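Local atomic coordinates of Xaa-Pro aminopeptidase (Thermococcus sibiricus MM 739, PDB entry 4RGZ), a protein that probably acts as a zinc-dependent aminopeptidase of the M24B family, cleaving peptide bonds that precede proline. Residues A[253-258]-A[339-344]. Residues are numbered along the deposited sequence; the frame is centred on the assembly and turned at random.
With ZN (zinc ion), chain E.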
loop_
_atom_site.group_PDB
_atom_site.type_symbol
_atom_site.label_atom_id
_atom_site.label_comp_id
_atom_site.label_asym_id
_atom_site.label_seq_id
_atom_site.Cartn_x
_atom_site.Cartn_y
_atom_site.Cartn_z
ATOM N N LYS A 253 -9.005 -6.504 35.945
ATOM C CA LYS A 253 -9.597 -5.259 36.333
ATOM C C LYS A 253 -9.609 -4.351 35.140
ATOM O O LYS A 253 -10.639 -3.756 34.817
ATOM C CB LYS A 253 -8.775 -4.647 37.455
ATOM C CG LYS A 253 -9.380 -3.392 38.048
ATOM C CD LYS A 253 -8.306 -2.423 38.516
ATOM C CE LYS A 253 -8.272 -2.274 40.008
ATOM N NZ LYS A 253 -7.972 -0.836 40.255
ATOM N N VAL A 254 -8.467 -4.245 34.468
ATOM C CA VAL A 254 -8.344 -3.292 33.359
ATOM C C VAL A 254 -9.183 -3.745 32.195
ATOM O O VAL A 254 -9.877 -2.945 31.613
ATOM C CB VAL A 254 -6.870 -3.033 32.955
ATOM C CG1 VAL A 254 -6.760 -2.257 31.630
ATOM C CG2 VAL A 254 -6.180 -2.284 34.110
ATOM N N TYR A 255 -9.117 -5.026 31.867
ATOM C CA TYR A 255 -9.986 -5.586 30.861
ATOM C C TYR A 255 -11.440 -5.194 31.123
ATOM O O TYR A 255 -12.076 -4.573 30.265
ATOM C CB TYR A 255 -9.870 -7.110 30.814
ATOM C CG TYR A 255 -10.571 -7.668 29.604
ATOM C CD1 TYR A 255 -11.976 -7.831 29.574
ATOM C CD2 TYR A 255 -9.844 -7.975 28.454
ATOM C CE1 TYR A 255 -12.613 -8.321 28.434
ATOM C CE2 TYR A 255 -10.475 -8.461 27.310
ATOM C CZ TYR A 255 -11.853 -8.623 27.296
ATOM O OH TYR A 255 -12.425 -9.117 26.150
ATOM N N GLU A 256 -11.970 -5.557 32.299
ATOM C CA GLU A 256 -13.340 -5.166 32.651
ATOM C C GLU A 256 -13.627 -3.651 32.521
ATOM O O GLU A 256 -14.731 -3.281 32.115
ATOM C CB GLU A 256 -13.807 -5.747 33.991
ATOM C CG GLU A 256 -15.212 -5.340 34.467
ATOM C CD GLU A 256 -16.355 -5.476 33.437
ATOM O OE1 GLU A 256 -17.369 -4.732 33.566
ATOM O OE2 GLU A 256 -16.277 -6.309 32.501
ATOM N N ILE A 257 -12.653 -2.787 32.812
ATOM C CA ILE A 257 -12.858 -1.365 32.565
ATOM C C ILE A 257 -13.064 -1.121 31.063
ATOM O O ILE A 257 -13.983 -0.389 30.670
ATOM C CB ILE A 257 -11.744 -0.475 33.142
ATOM C CG1 ILE A 257 -11.827 -0.441 34.677
ATOM C CG2 ILE A 257 -11.899 0.950 32.618
ATOM C CD1 ILE A 257 -10.500 -0.269 35.372
ATOM N N VAL A 258 -12.235 -1.738 30.219
ATOM C CA VAL A 258 -12.356 -1.482 28.785
ATOM C C VAL A 258 -13.693 -2.027 28.241
ATOM O O VAL A 258 -14.400 -1.317 27.508
ATOM C CB VAL A 258 -11.145 -1.990 27.955
ATOM C CG1 VAL A 258 -11.404 -1.790 26.483
ATOM C CG2 VAL A 258 -9.857 -1.264 28.356
ATOM N N PHE A 339 1.022 -4.134 29.786
ATOM C CA PHE A 339 0.140 -4.751 28.777
ATOM C C PHE A 339 -0.808 -3.686 28.254
ATOM O O PHE A 339 -0.863 -2.592 28.775
ATOM C CB PHE A 339 -0.679 -5.911 29.371
ATOM C CG PHE A 339 -1.557 -5.518 30.555
ATOM C CD1 PHE A 339 -1.045 -5.511 31.875
ATOM C CD2 PHE A 339 -2.887 -5.167 30.376
ATOM C CE1 PHE A 339 -1.846 -5.164 32.963
ATOM C CE2 PHE A 339 -3.685 -4.810 31.458
ATOM C CZ PHE A 339 -3.167 -4.808 32.752
ATOM N N GLY A 340 -1.558 -4.014 27.221
ATOM C CA GLY A 340 -2.641 -3.149 26.752
ATOM C C GLY A 340 -3.928 -3.947 26.620
ATOM O O GLY A 340 -3.876 -5.188 26.557
ATOM N N VAL A 341 -5.074 -3.242 26.603
ATOM C CA VAL A 341 -6.346 -3.842 26.180
ATOM C C VAL A 341 -7.136 -2.914 25.264
ATOM O O VAL A 341 -7.409 -1.742 25.624
ATOM C CB VAL A 341 -7.283 -4.190 27.356
ATOM C CG1 VAL A 341 -8.478 -4.980 26.809
ATOM C CG2 VAL A 341 -6.570 -4.986 28.451
ATOM N N ARG A 342 -7.519 -3.442 24.092
ATOM C CA ARG A 342 -8.425 -2.761 23.166
ATOM C C ARG A 342 -9.497 -3.755 22.702
ATOM O O ARG A 342 -9.207 -4.921 22.453
ATOM C CB ARG A 342 -7.672 -2.175 21.967
ATOM C CG ARG A 342 -8.559 -1.378 20.985
ATOM C CD ARG A 342 -7.952 -1.208 19.595
ATOM N NE ARG A 342 -6.567 -0.875 19.793
ATOM C CZ ARG A 342 -5.501 -1.531 19.356
ATOM N NH1 ARG A 342 -5.583 -2.561 18.523
ATOM N NH2 ARG A 342 -4.326 -1.080 19.745
ATOM N N ILE A 343 -10.741 -3.286 22.611
ATOM C CA ILE A 343 -11.872 -4.106 22.122
ATOM C C ILE A 343 -12.567 -3.255 21.049
ATOM O O ILE A 343 -13.020 -2.142 21.308
ATOM C CB ILE A 343 -12.863 -4.483 23.257
ATOM C CG1 ILE A 343 -12.176 -5.278 24.384
ATOM C CG2 ILE A 343 -14.054 -5.271 22.712
ATOM C CD1 ILE A 343 -13.016 -5.425 25.650
ATOM N N GLU A 344 -12.625 -3.791 19.840
ATOM C CA GLU A 344 -13.097 -3.065 18.684
ATOM C C GLU A 344 -14.211 -3.831 17.992
ATOM O O GLU A 344 -14.129 -5.048 17.747
ATOM C CB GLU A 344 -11.948 -2.884 17.703
ATOM C CG GLU A 344 -12.224 -1.919 16.554
ATOM C CD GLU A 344 -11.099 -1.904 15.530
ATOM O OE1 GLU A 344 -10.281 -2.873 15.485
ATOM O OE2 GLU A 344 -11.035 -0.924 14.757
HETATM ZN ZN ZN E . -8.596 -2.120 14.325
HETATM O O HOH W 1 -8.115 -0.085 14.330
#
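Tyr255 lies across the side chains of Val341 and Ile343, joining helix 253-258 to segment 339-344. A chi1 of -169° sets CG opposite the backbone N and carries the ring from the flank of the helix down to the strand. Beyond CB and CG, CD2 meets Val341 CG1 at 3.7 Å and CE2 stays near the same methyl; farther out, CE1, CZ and OH gather round Ile343 CD1, CZ and OH at 3.8 Å. Both aliphatic chains cross the tyrosine at about a right angle. An aromatic residue suits this place because its ring is long enough to span from Val341 to Ile343, while its hydroxyl reaches the carbonyl oxygen of Arg362 for a hydrogen bond. Replacing it with an alanine would probably open a gap beside Val341 and Ile343 and leave the Arg362 carbonyl without this donor.

One helical turn apart, Val254 and Val258 also face the strand, their compact branched side chains letting the backbones approach closely. Val254 CB sits at the edge of the Phe339 ring, 3.9 Å from CE2. Val258 CG2 packs 4.0 Å from Val341 CB, and its CG1 lies 4.1 Å from Ile343 CD1. No hydrogen bond links the segments; their axes run 24° from parallel.

Along the strand, alternation sends Phe339, Val341 and Ile343 to the helix, whereas Arg342 turns away and salt-bridges Asp226. Next in the chain, Glu344 binds zinc through OE1, 2.2 Å away, with Asp226 and Asp237. Such helix-on-sheet packing behind a carboxylate-lined metal centre is characteristic of the pita-bread fold of M24 metallopeptidases.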